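Proximal thread matrix protein 1 (Mytilus galloprovincialis, PDB 4CN9) is a collagen-binding, zinc-containing matrix protein of the mussel byssus, built from two von Willebrand factor type A domains. Local coordinates at residues A[424-427]-A[428-431]; A[400-404]-A[405-409]; A[336-339]-A[340-344]; A[140-143]-A[144-148]. All coordinates share one frame; numbering follows the deposited sequence.

Contact 1. Residues A[424-427]-A[428-431]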
ATOM      1  N   ASP A 424      -3.817  26.225   7.965  1.00 25.60           N
ATOM      2  CA  ASP A 424      -2.760  26.508   8.923  1.00 26.00           C
ATOM      3  C   ASP A 424      -2.224  25.210   9.533  1.00 31.08           C
ATOM      4  O   ASP A 424      -1.074  25.149   9.963  1.00 29.70           O
ATOM      5  CB  ASP A 424      -3.287  27.402  10.053  1.00 35.21           C
ATOM      6  CG  ASP A 424      -3.691  28.787   9.570  1.00 35.97           C
ATOM      7  OD1 ASP A 424      -4.812  28.950   9.030  1.00 42.21           O
ATOM      8  OD2 ASP A 424      -2.893  29.717   9.757  1.00 33.07           O
ATOM      9  N   LYS A 425      -3.061  24.176   9.586  1.00 24.94           N
ATOM     10  CA  LYS A 425      -2.656  22.921  10.215  1.00 25.74           C
ATOM     11  C   LYS A 425      -2.029  21.924   9.239  1.00 27.15           C
ATOM     12  O   LYS A 425      -1.758  20.789   9.612  1.00 24.98           O
ATOM     13  CB  LYS A 425      -3.834  22.296  10.970  1.00 30.70           C
ATOM     14  CG  LYS A 425      -4.474  23.265  11.976  1.00 36.48           C
ATOM     15  CD  LYS A 425      -4.944  22.599  13.270  1.00 42.48           C
ATOM     16  CE  LYS A 425      -5.899  21.443  13.006  1.00 54.73           C
ATOM     17  NZ  LYS A 425      -6.667  21.029  14.229  1.00 57.54           N
ATOM     18  N   LEU A 426      -1.764  22.350   8.003  1.00 25.24           N
ATOM     19  CA  LEU A 426      -1.053  21.488   7.058  1.00 23.93           C
ATOM     20  C   LEU A 426       0.316  21.100   7.603  1.00 29.88           C
ATOM     21  O   LEU A 426       0.806  20.016   7.326  1.00 24.97           O
ATOM     22  CB  LEU A 426      -0.928  22.125   5.670  1.00 24.74           C
ATOM     23  CG  LEU A 426      -2.145  21.985   4.756  1.00 25.67           C
ATOM     24  CD1 LEU A 426      -1.985  22.842   3.516  1.00 23.45           C
ATOM     25  CD2 LEU A 426      -2.388  20.521   4.367  1.00 23.87           C
ATOM     26  N   SER A 427       0.917  21.968   8.414  1.00 33.23           N
ATOM     27  CA  SER A 427       2.216  21.667   9.022  1.00 30.94           C
ATOM     28  C   SER A 427       2.162  20.386   9.868  1.00 29.03           C
ATOM     29  O   SER A 427       3.136  19.630   9.951  1.00 40.03           O
ATOM     30  CB  SER A 427       2.655  22.841   9.895  1.00 37.73           C
ATOM     31  OG  SER A 427       1.753  23.011  10.979  1.00 42.67           O
ATOM     32  N   LYS A 428       1.017  20.145  10.488  1.00 30.47           N
ATOM     33  CA  LYS A 428       0.805  18.967  11.323  1.00 29.69           C
ATOM     34  C   LYS A 428       0.961  17.627  10.582  1.00 35.92           C
ATOM     35  O   LYS A 428       1.235  16.617  11.211  1.00 32.64           O
ATOM     36  CB  LYS A 428      -0.583  19.052  11.975  1.00 34.50           C
ATOM     37  CG  LYS A 428      -1.253  17.711  12.281  1.00 47.44           C
ATOM     38  CD  LYS A 428      -2.646  17.885  12.935  1.00 53.36           C
ATOM     39  CE  LYS A 428      -3.792  17.998  11.909  1.00 52.85           C
ATOM     40  NZ  LYS A 428      -4.227  16.685  11.317  1.00 49.33           N
ATOM     41  N   ILE A 429       0.773  17.605   9.260  1.00 29.90           N
ATOM     42  CA  ILE A 429       0.843  16.345   8.506  1.00 27.01           C
ATOM     43  C   ILE A 429       2.074  16.279   7.605  1.00 23.84           C
ATOM     44  O   ILE A 429       2.313  15.275   6.941  1.00 25.51           O
ATOM     45  CB  ILE A 429      -0.418  16.113   7.613  1.00 22.47           C
ATOM     46  CG1 ILE A 429      -0.464  17.110   6.464  1.00 22.97           C
ATOM     47  CG2 ILE A 429      -1.696  16.156   8.446  1.00 30.69           C
ATOM     48  CD1 ILE A 429      -1.651  16.908   5.530  1.00 22.95           C
ATOM     49  N   MET A 430       2.856  17.350   7.598  1.00 24.45           N
ATOM     50  CA  MET A 430       4.006  17.483   6.713  1.00 23.23           C
ATOM     51  C   MET A 430       4.986  16.307   6.772  1.00 24.72           C
ATOM     52  O   MET A 430       5.380  15.766   5.737  1.00 20.48           O
ATOM     53  CB  MET A 430       4.746  18.770   7.072  1.00 25.14           C
ATOM     54  CG  MET A 430       6.099  18.911   6.445  1.00 31.82           C
ATOM     55  SD  MET A 430       5.874  19.489   4.778  1.00 33.74           S
ATOM     56  CE  MET A 430       5.316  21.176   5.127  1.00 27.21           C
ATOM     57  N   GLU A 431       5.399  15.915   7.973  1.00 26.67           N
ATOM     58  CA  GLU A 431       6.411  14.869   8.096  1.00 26.54           C
ATOM     59  C   GLU A 431       5.898  13.553   7.531  1.00 22.66           C
ATOM     60  O   GLU A 431       6.612  12.854   6.813  1.00 24.60           O
ATOM     61  CB  GLU A 431       6.825  14.654   9.555  1.00 32.75           C
ATOM     62  CG  GLU A 431       7.628  15.787  10.148  1.00 36.16           C
ATOM     63  CD  GLU A 431       8.744  16.243   9.236  1.00 38.22           C
ATOM     64  OE1 GLU A 431       9.574  15.396   8.833  1.00 38.80           O
ATOM     65  OE2 GLU A 431       8.776  17.450   8.911  1.00 38.64           O
TER
HETATM   66  O   HOH W   1       4.545  17.479  10.451  1.00 36.23           O
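Lys425, Leu426 and Ser427 each hand a carbonyl to the backbone N-H three residues on, and these i to i+3 bonds are the polar side of the contact. Lys428 N reaches Lys425 O with a bent N-H...O angle of 137°. The next two are straighter: Ile429 N lies 3.1 Å from Leu426 O, and Met430 N closes on Ser427 O. All three donors sit well above the plane of the carbonyl they use. A water extends the series: it donates to Ser427 O at 2.6 Å and accepts from Glu431 N, so that carbonyl serves two donors.

The apolar contact is one methyl against another. Leu426 and Ile429 lie side by side and point the same way, with Leu426 CD2 3.9 Å from Ile429 CD1. Ile429 holds CG1 between its backbone N and carbonyl carbon (chi1 69°), which lays CG1 close over Leu426 O and carries CD1 on to the leucine. Both residues are buried, Leu426 against Phe279 and Val398, Ile429 against Ile396 and Phe418.

The charged side is looser. The side chains of Lys425 and Lys428 come nearest at their CE carbons, 4.2 Å apart. Both chains bend, and Lys425 NZ stays 5.8 Å from Lys428 NZ; Lys428 NZ has a weak bond to Thr419 O. Consecutive i to i+3 turns leading into helix 430-437 make the connection from strand 417-420 to the last helix of this von Willebrand factor type A domain, a Rossmann-like alpha/beta fold.

Contact 2. Residues A[400-404]-A[405-409]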
ATOM      1  N   THR A 400     -13.930  21.521   5.757  1.00 32.44           N
ATOM      2  CA  THR A 400     -15.148  20.734   5.962  1.00 35.04           C
ATOM      3  C   THR A 400     -15.910  20.511   4.659  1.00 28.91           C
ATOM      4  O   THR A 400     -17.011  19.980   4.674  1.00 33.93           O
ATOM      5  CB  THR A 400     -16.123  21.420   6.946  1.00 39.92           C
ATOM      6  OG1 THR A 400     -16.547  22.676   6.401  1.00 42.90           O
ATOM      7  CG2 THR A 400     -15.468  21.642   8.306  1.00 43.78           C
ATOM      8  N   GLY A 401     -15.328  20.922   3.538  1.00 26.95           N
ATOM      9  CA  GLY A 401     -15.996  20.804   2.256  1.00 27.78           C
ATOM     10  C   GLY A 401     -15.712  19.531   1.469  1.00 26.26           C
ATOM     11  O   GLY A 401     -16.412  19.238   0.509  1.00 25.55           O
ATOM     12  N   PHE A 402     -14.676  18.787   1.852  1.00 20.74           N
ATOM     13  CA  PHE A 402     -14.304  17.584   1.127  1.00 20.28           C
ATOM     14  C   PHE A 402     -15.037  16.370   1.686  1.00 22.00           C
ATOM     15  O   PHE A 402     -15.655  16.423   2.763  1.00 19.59           O
ATOM     16  CB  PHE A 402     -12.787  17.358   1.204  1.00 18.27           C
ATOM     17  CG  PHE A 402     -12.318  16.986   2.573  1.00 17.90           C
ATOM     18  CD1 PHE A 402     -11.970  17.960   3.488  1.00 22.02           C
ATOM     19  CD2 PHE A 402     -12.262  15.657   2.961  1.00 20.72           C
ATOM     20  CE1 PHE A 402     -11.549  17.610   4.770  1.00 23.19           C
ATOM     21  CE2 PHE A 402     -11.855  15.308   4.232  1.00 21.50           C
ATOM     22  CZ  PHE A 402     -11.506  16.291   5.139  1.00 22.34           C
ATOM     23  N   LEU A 403     -14.955  15.268   0.949  1.00 18.79           N
ATOM     24  CA  LEU A 403     -15.505  13.996   1.394  1.00 17.96           C
ATOM     25  C   LEU A 403     -14.393  12.967   1.559  1.00 18.46           C
ATOM     26  O   LEU A 403     -13.631  12.693   0.620  1.00 19.68           O
ATOM     27  CB  LEU A 403     -16.518  13.464   0.384  1.00 20.12           C
ATOM     28  CG  LEU A 403     -17.815  14.247   0.269  1.00 20.91           C
ATOM     29  CD1 LEU A 403     -18.609  13.741  -0.915  1.00 22.83           C
ATOM     30  CD2 LEU A 403     -18.597  14.107   1.553  1.00 23.79           C
ATOM     31  N   LYS A 404     -14.319  12.389   2.749  1.00 18.20           N
ATOM     32  CA  LYS A 404     -13.254  11.450   3.084  1.00 19.44           C
ATOM     33  C   LYS A 404     -13.361  10.151   2.289  1.00 21.33           C
ATOM     34  O   LYS A 404     -12.356   9.480   2.032  1.00 18.14           O
ATOM     35  CB  LYS A 404     -13.290  11.137   4.583  1.00 18.33           C
ATOM     36  CG  LYS A 404     -12.103  10.308   5.030  1.00 26.83           C
ATOM     37  CD  LYS A 404     -11.958  10.257   6.537  1.00 28.03           C
ATOM     38  CE  LYS A 404     -10.694   9.492   6.907  1.00 33.60           C
ATOM     39  NZ  LYS A 404     -10.602   9.226   8.371  1.00 44.97           N
ATOM     40  N   SER A 405     -14.586   9.779   1.931  1.00 19.50           N
ATOM     41  CA  SER A 405     -14.825   8.606   1.093  1.00 19.97           C
ATOM     42  C   SER A 405     -14.047   8.711  -0.223  1.00 16.79           C
ATOM     43  O   SER A 405     -13.447   7.741  -0.690  1.00 19.29           O
ATOM     44  CB  SER A 405     -16.318   8.515   0.776  1.00 18.98           C
ATOM     45  OG  SER A 405     -16.784   9.806   0.432  1.00 20.58           O
ATOM     46  N   GLU A 406     -14.070   9.898  -0.816  1.00 18.51           N
ATOM     47  CA  GLU A 406     -13.387  10.148  -2.078  1.00 16.47           C
ATOM     48  C   GLU A 406     -11.866  10.105  -1.912  1.00 17.20           C
ATOM     49  O   GLU A 406     -11.157   9.566  -2.772  1.00 17.66           O
ATOM     50  CB  GLU A 406     -13.849  11.486  -2.675  1.00 20.62           C
ATOM     51  CG  GLU A 406     -15.339  11.487  -3.003  1.00 20.26           C
ATOM     52  CD  GLU A 406     -15.852  12.751  -3.700  1.00 25.41           C
ATOM     53  OE1 GLU A 406     -15.214  13.830  -3.623  1.00 17.89           O
ATOM     54  OE2 GLU A 406     -16.931  12.649  -4.332  1.00 24.87           O
ATOM     55  N   LEU A 407     -11.370  10.652  -0.804  1.00 16.92           N
ATOM     56  CA  LEU A 407      -9.948  10.555  -0.492  1.00 16.47           C
ATOM     57  C   LEU A 407      -9.553   9.085  -0.409  1.00 15.50           C
ATOM     58  O   LEU A 407      -8.543   8.663  -0.971  1.00 17.68           O
ATOM     59  CB  LEU A 407      -9.624  11.260   0.817  1.00 16.46           C
ATOM     60  CG  LEU A 407      -9.942  12.752   0.919  1.00 16.58           C
ATOM     61  CD1 LEU A 407      -9.517  13.241   2.283  1.00 18.87           C
ATOM     62  CD2 LEU A 407      -9.289  13.543  -0.203  1.00 19.61           C
ATOM     63  N   ILE A 408     -10.377   8.306   0.274  1.00 15.87           N
ATOM     64  CA  ILE A 408     -10.102   6.887   0.468  1.00 17.01           C
ATOM     65  C   ILE A 408     -10.148   6.156  -0.871  1.00 18.44           C
ATOM     66  O   ILE A 408      -9.306   5.296  -1.140  1.00 17.56           O
ATOM     67  CB  ILE A 408     -11.086   6.242   1.481  1.00 20.18           C
ATOM     68  CG1 ILE A 408     -10.786   6.722   2.911  1.00 21.71           C
ATOM     69  CG2 ILE A 408     -10.992   4.722   1.424  1.00 24.57           C
ATOM     70  CD1 ILE A 408     -11.922   6.420   3.920  1.00 25.79           C
ATOM     71  N   ASN A 409     -11.097   6.516  -1.737  1.00 18.02           N
ATOM     72  CA  ASN A 409     -11.158   5.895  -3.057  1.00 19.39           C
ATOM     73  C   ASN A 409      -9.917   6.127  -3.908  1.00 21.36           C
ATOM     74  O   ASN A 409      -9.495   5.236  -4.642  1.00 21.98           O
ATOM     75  CB  ASN A 409     -12.371   6.372  -3.851  1.00 21.04           C
ATOM     76  CG  ASN A 409     -13.682   5.867  -3.278  1.00 25.75           C
ATOM     77  OD1 ASN A 409     -13.701   4.987  -2.415  1.00 27.37           O
ATOM     78  ND2 ASN A 409     -14.783   6.417  -3.768  1.00 29.78           N
TER
HETATM   79  O   HOH W   2     -13.682  15.234  -1.630  1.00 17.64           O
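Phe402 and Leu407 make the close-packed half of this helix start. Leu407 CD1 comes up obliquely to the ring of Phe402, 3.7 Å from CE2 and equally near CD2, the two side chains crossing at about a right angle. A chi1 of 69° swings the Phe402 ring toward the leucine. Leu407 is buried, and Thr369 and Thr419 touch both partners, tying the pair to strands 362-369 and 417-420.

The outer half is thinner. Leu403 CD1 rests 4.0 Å from Glu406 OE2, an alkyl branch beside a carboxylate, and the extended Lys404 side chain comes nearest to that of Ile408 at CG, which is 4.0 Å from Ile408 CD1. Lys404, Leu403 and Ser405 are all exposed here.

Between the two halves runs the polar network. Leu403 O takes weak bonds from Glu406 N and Leu407 N, whereas Ile408 N to Lys404 O, at 2.9 Å and 157°, is a regular helical bond. Glu406 bridges back to the turn through a water that accepts from Leu403 N at 2.9 Å and lies at the same distance from Glu406 OE1, an oxygen that also receives Asn373 N. With an alanine in place of Glu406, the backbone N of Asn373 would probably lose its acceptor and the water one of its anchors, while the side chain of Leu403 would lose a neighbour.

Leu403 occupies the N-cap position of helix 404-410, and the whole is a helix N-terminus following strand 391-398, one of the strand-to-helix connections of the von Willebrand factor type A fold.

Contact 3. Residues A[336-339]-A[340-344]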
ATOM      1  N   THR A 336     -14.748  21.646  -7.811  1.00 21.69           N
ATOM      2  CA  THR A 336     -13.520  20.884  -7.606  1.00 19.40           C
ATOM      3  C   THR A 336     -13.567  19.574  -8.415  1.00 20.61           C
ATOM      4  O   THR A 336     -14.125  18.574  -7.979  1.00 22.78           O
ATOM      5  CB  THR A 336     -13.271  20.562  -6.100  1.00 23.24           C
ATOM      6  OG1 THR A 336     -14.512  20.286  -5.445  1.00 21.46           O
ATOM      7  CG2 THR A 336     -12.611  21.735  -5.391  1.00 26.76           C
ATOM      8  N   ALA A 337     -12.953  19.588  -9.584  1.00 17.24           N
ATOM      9  CA  ALA A 337     -12.938  18.427 -10.461  1.00 16.90           C
ATOM     10  C   ALA A 337     -11.741  17.530 -10.147  1.00 16.10           C
ATOM     11  O   ALA A 337     -10.759  17.501 -10.896  1.00 14.58           O
ATOM     12  CB  ALA A 337     -12.895  18.877 -11.906  1.00 17.53           C
ATOM     13  N   ILE A 338     -11.837  16.808  -9.037  1.00 15.26           N
ATOM     14  CA  ILE A 338     -10.782  15.889  -8.588  1.00 15.25           C
ATOM     15  C   ILE A 338     -10.524  14.857  -9.669  1.00 18.37           C
ATOM     16  O   ILE A 338      -9.370  14.547  -9.977  1.00 16.81           O
ATOM     17  CB  ILE A 338     -11.196  15.181  -7.282  1.00 17.52           C
ATOM     18  CG1 ILE A 338     -11.414  16.195  -6.160  1.00 19.58           C
ATOM     19  CG2 ILE A 338     -10.159  14.180  -6.831  1.00 18.62           C
ATOM     20  CD1 ILE A 338     -12.144  15.618  -4.968  1.00 20.04           C
ATOM     21  N   GLY A 339     -11.598  14.335 -10.264  1.00 16.20           N
ATOM     22  CA  GLY A 339     -11.465  13.368 -11.340  1.00 17.43           C
ATOM     23  C   GLY A 339     -10.675  13.865 -12.537  1.00 13.59           C
ATOM     24  O   GLY A 339      -9.820  13.155 -13.088  1.00 15.78           O
ATOM     25  N   ASP A 340     -10.964  15.085 -12.958  1.00 15.80           N
ATOM     26  CA  ASP A 340     -10.260  15.687 -14.098  1.00 16.65           C
ATOM     27  C   ASP A 340      -8.774  15.892 -13.787  1.00 16.33           C
ATOM     28  O   ASP A 340      -7.912  15.665 -14.646  1.00 16.77           O
ATOM     29  CB  ASP A 340     -10.896  17.026 -14.453  1.00 15.33           C
ATOM     30  CG  ASP A 340     -12.233  16.875 -15.146  1.00 23.60           C
ATOM     31  OD1 ASP A 340     -13.173  16.307 -14.540  1.00 23.28           O
ATOM     32  OD2 ASP A 340     -12.334  17.335 -16.307  1.00 28.37           O
ATOM     33  N   GLY A 341      -8.482  16.330 -12.563  1.00 15.74           N
ATOM     34  CA  GLY A 341      -7.103  16.486 -12.107  1.00 16.13           C
ATOM     35  C   GLY A 341      -6.293  15.207 -12.245  1.00 15.21           C
ATOM     36  O   GLY A 341      -5.171  15.208 -12.747  1.00 14.05           O
ATOM     37  N   LEU A 342      -6.869  14.107 -11.783  1.00 14.04           N
ATOM     38  CA  LEU A 342      -6.222  12.802 -11.871  1.00 16.65           C
ATOM     39  C   LEU A 342      -6.077  12.328 -13.327  1.00 17.48           C
ATOM     40  O   LEU A 342      -5.021  11.807 -13.706  1.00 16.11           O
ATOM     41  CB  LEU A 342      -7.001  11.774 -11.054  1.00 17.41           C
ATOM     42  CG  LEU A 342      -6.937  11.945  -9.530  1.00 20.50           C
ATOM     43  CD1 LEU A 342      -7.938  11.057  -8.851  1.00 17.52           C
ATOM     44  CD2 LEU A 342      -5.527  11.676  -8.991  1.00 20.51           C
ATOM     45  N   GLU A 343      -7.133  12.496 -14.132  1.00 15.91           N
ATOM     46  CA  GLU A 343      -7.066  12.184 -15.569  1.00 17.86           C
ATOM     47  C   GLU A 343      -5.934  12.960 -16.255  1.00 15.22           C
ATOM     48  O   GLU A 343      -5.151  12.409 -17.032  1.00 18.29           O
ATOM     49  CB  GLU A 343      -8.401  12.499 -16.270  1.00 17.71           C
ATOM     50  CG  GLU A 343      -8.373  12.264 -17.790  1.00 22.24           C
ATOM     51  CD  GLU A 343      -9.285  13.221 -18.588  1.00 34.08           C
ATOM     52  OE1 GLU A 343      -9.515  14.391 -18.177  1.00 38.98           O
ATOM     53  OE2 GLU A 343      -9.775  12.800 -19.649  1.00 29.90           O
ATOM     54  N   ASN A 344      -5.858  14.252 -15.969  1.00 14.68           N
ATOM     55  CA  ASN A 344      -4.841  15.095 -16.550  1.00 17.86           C
ATOM     56  C   ASN A 344      -3.426  14.605 -16.169  1.00 16.98           C
ATOM     57  O   ASN A 344      -2.531  14.547 -17.019  1.00 18.37           O
ATOM     58  CB  ASN A 344      -5.064  16.554 -16.128  1.00 19.40           C
ATOM     59  CG  ASN A 344      -4.202  17.528 -16.905  1.00 23.32           C
ATOM     60  OD1 ASN A 344      -2.982  17.587 -16.719  1.00 24.76           O
ATOM     61  ND2 ASN A 344      -4.831  18.323 -17.748  1.00 25.30           N
TER
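Asp340 leans back over Ala337 within the first turn of helix 338-349. Following its side chain outward, CB lies 3.6 Å from Ala337 O and also packs against the methyl of Ala337. Its CG comes next, 3.9 Å from Ala337 CB. At the tip OD1 remains by the same methyl, 3.7 Å from Ala337 CB, a plain van der Waals contact of the carboxylate. CG is set anti to the carbonyl carbon and beside the backbone N (chi1 -74°), which turns the carboxylate back toward the start of the helix; the side chains of Arg305 and His376 also touch this aspartate.

The backbone beneath is regular. Gly341 N bonds to Ala337 O at 3.1 Å and 165°, in the carbonyl plane, and Leu342 N and Glu343 N repeat the i to i+4 pattern onto Ile338 O and Gly339 O. Ala337, the N-cap residue, is the centre of an inverse gamma turn that delivers the chain into the helix. Gly339 and Gly341, both buried, bring no side chain to this turn. On another face of the helix, Leu342 CG lies 3.6 Å from Ile338 O, while its CD1 approaches Ile338 CG2 more loosely at 4.3 Å.

Most of these residues are buried. Ile338 and Leu342 both press on Leu367 of strand 362-369, and Ile338 also meets Phe302 at the end of strand 295-302. Asp340 reaches Ala306 of strand 306-310, and Gly339 N bonds to Asn373 OD1, so the start of the helix packs against the sheet and is bonded to the loop that follows strand 362-369.

Contact 4. Residues A[140-143]-A[144-148]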
ATOM      1  N   THR A 140     -14.403 -15.814  12.294  1.00 20.84           N
ATOM      2  CA  THR A 140     -13.223 -15.377  11.535  1.00 22.72           C
ATOM      3  C   THR A 140     -12.619 -14.112  12.155  1.00 23.32           C
ATOM      4  O   THR A 140     -13.097 -13.002  11.921  1.00 24.99           O
ATOM      5  CB  THR A 140     -13.586 -15.122  10.056  1.00 23.02           C
ATOM      6  OG1 THR A 140     -14.138 -16.312   9.490  1.00 25.08           O
ATOM      7  CG2 THR A 140     -12.359 -14.703   9.235  1.00 22.98           C
ATOM      8  N   GLU A 141     -11.569 -14.280  12.954  1.00 19.98           N
ATOM      9  CA  GLU A 141     -10.974 -13.155  13.670  1.00 20.82           C
ATOM     10  C   GLU A 141      -9.688 -12.696  12.995  1.00 19.71           C
ATOM     11  O   GLU A 141      -8.588 -12.990  13.468  1.00 20.37           O
ATOM     12  CB  GLU A 141     -10.665 -13.533  15.119  1.00 21.08           C
ATOM     13  CG  GLU A 141     -11.847 -13.979  15.943  1.00 22.80           C
ATOM     14  CD  GLU A 141     -11.420 -14.432  17.347  1.00 29.73           C
ATOM     15  OE1 GLU A 141     -10.610 -13.732  17.985  1.00 37.09           O
ATOM     16  OE2 GLU A 141     -11.873 -15.493  17.809  1.00 29.25           O
ATOM     17  N   ILE A 142      -9.834 -11.950  11.906  1.00 19.38           N
ATOM     18  CA  ILE A 142      -8.688 -11.471  11.156  1.00 19.77           C
ATOM     19  C   ILE A 142      -7.819 -10.569  12.042  1.00 21.69           C
ATOM     20  O   ILE A 142      -6.588 -10.661  12.040  1.00 19.57           O
ATOM     21  CB  ILE A 142      -9.142 -10.716   9.878  1.00 20.18           C
ATOM     22  CG1 ILE A 142      -9.857 -11.691   8.924  1.00 22.97           C
ATOM     23  CG2 ILE A 142      -7.955 -10.031   9.210  1.00 19.36           C
ATOM     24  CD1 ILE A 142     -10.235 -11.107   7.547  1.00 23.63           C
ATOM     25  N   GLY A 143      -8.457  -9.681  12.791  1.00 22.90           N
ATOM     26  CA  GLY A 143      -7.721  -8.744  13.618  1.00 21.89           C
ATOM     27  C   GLY A 143      -6.958  -9.434  14.732  1.00 19.26           C
ATOM     28  O   GLY A 143      -5.833  -9.039  15.043  1.00 20.45           O
ATOM     29  N   THR A 144      -7.560 -10.456  15.339  1.00 19.46           N
ATOM     30  CA  THR A 144      -6.882 -11.211  16.394  1.00 22.23           C
ATOM     31  C   THR A 144      -5.659 -11.891  15.811  1.00 20.43           C
ATOM     32  O   THR A 144      -4.608 -11.935  16.444  1.00 17.46           O
ATOM     33  CB  THR A 144      -7.804 -12.238  17.061  1.00 23.95           C
ATOM     34  OG1 THR A 144      -8.966 -11.566  17.548  1.00 23.75           O
ATOM     35  CG2 THR A 144      -7.111 -12.935  18.228  1.00 23.74           C
ATOM     36  N   GLY A 145      -5.782 -12.391  14.581  1.00 21.52           N
ATOM     37  CA  GLY A 145      -4.647 -12.981  13.885  1.00 18.17           C
ATOM     38  C   GLY A 145      -3.513 -11.983  13.689  1.00 17.22           C
ATOM     39  O   GLY A 145      -2.349 -12.288  13.970  1.00 17.36           O
ATOM     40  N   LEU A 146      -3.846 -10.784  13.213  1.00 15.62           N
ATOM     41  CA  LEU A 146      -2.846  -9.749  12.971  1.00 17.91           C
ATOM     42  C   LEU A 146      -2.135  -9.332  14.265  1.00 20.61           C
ATOM     43  O   LEU A 146      -0.935  -9.091  14.266  1.00 18.08           O
ATOM     44  CB  LEU A 146      -3.494  -8.530  12.309  1.00 15.95           C
ATOM     45  CG  LEU A 146      -3.990  -8.766  10.881  1.00 17.64           C
ATOM     46  CD1 LEU A 146      -4.892  -7.632  10.399  1.00 22.33           C
ATOM     47  CD2 LEU A 146      -2.817  -8.948   9.940  1.00 18.00           C
ATOM     48  N   LYS A 147      -2.896  -9.247  15.349  1.00 21.62           N
ATOM     49  CA  LYS A 147      -2.364  -8.912  16.668  1.00 20.82           C
ATOM     50  C   LYS A 147      -1.383  -9.983  17.124  1.00 20.42           C
ATOM     51  O   LYS A 147      -0.270  -9.690  17.576  1.00 22.21           O
ATOM     52  CB  LYS A 147      -3.519  -8.814  17.660  1.00 20.32           C
ATOM     53  CG  LYS A 147      -3.120  -8.462  19.092  1.00 22.99           C
ATOM     54  CD  LYS A 147      -4.356  -8.476  19.997  1.00 30.14           C
ATOM     55  CE  LYS A 147      -3.984  -8.600  21.460  1.00 38.37           C
ATOM     56  NZ  LYS A 147      -3.355  -7.357  21.955  1.00 44.06           N
ATOM     57  N   HIS A 148      -1.798 -11.238  17.004  1.00 17.59           N
ATOM     58  CA  HIS A 148      -0.927 -12.356  17.370  1.00 22.72           C
ATOM     59  C   HIS A 148       0.399 -12.319  16.588  1.00 20.43           C
ATOM     60  O   HIS A 148       1.486 -12.560  17.136  1.00 19.23           O
ATOM     61  CB  HIS A 148      -1.674 -13.669  17.128  1.00 22.17           C
ATOM     62  CG  HIS A 148      -0.898 -14.891  17.510  1.00 24.63           C
ATOM     63  ND1 HIS A 148      -1.012 -15.489  18.746  1.00 24.89           N
ATOM     64  CD2 HIS A 148      -0.000 -15.633  16.816  1.00 27.06           C
ATOM     65  CE1 HIS A 148      -0.229 -16.552  18.794  1.00 27.04           C
ATOM     66  NE2 HIS A 148       0.398 -16.661  17.636  1.00 27.52           N
TER
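Thr144 OG1 donates to Glu141 OE1 at 2.8 Å, a side-chain bond across the first turn of helix 142-153 in the first von Willebrand factor type A domain. The two side chains run alongside each other, pointing the same way, with Glu141 CB 3.7 Å from Thr144 CB. A chi1 of -55° places Thr144 OG1 on the side facing the glutamate.

Behind this pair stands the helical backbone: Gly145 N bonds to Glu141 O at 3.1 Å, and Leu146 N and Lys147 N bond to Ile142 O and Gly143 O. On another face Ile142 CG2 touches Leu146 CD1 at 4.1 Å, and both residues pack against Ile214 of helix 208-214.

Further out, Gly109 N holds the other carboxylate oxygen, Glu141 OE2, while Ala181 N donates to Thr144 OG1. A valine in place of Glu141 would probably leave the hydroxyl of Thr144 without its acceptor and the backbone N of Gly109 without its mate. In the native pair, Glu141 OE1 takes the threonine proton on its anti lone pair, the one turned away from OE2.

Contacts 1, 2 and 3 belong to the second von Willebrand factor type A domain and contact 4 to the first. Contacts 2 and 3 touch directly, Glu406 OE1 packing 3.8 Å from Ile338 CD1, and Asn373 binds both: its N meets Glu406 and its OD1 meets Gly339. Contact 1 stands apart, its nearest atoms about 9 Å from contact 2 and about 14 Å from contact 3. Contacts 3 and 4 are comparable helix starts in the two domains, their centres 38 Å apart. Contact 4 alone lies near a metal: the side chain of Ile142 is about 9 Å from a bound zinc ion and from the side chain of its ligand Asp174.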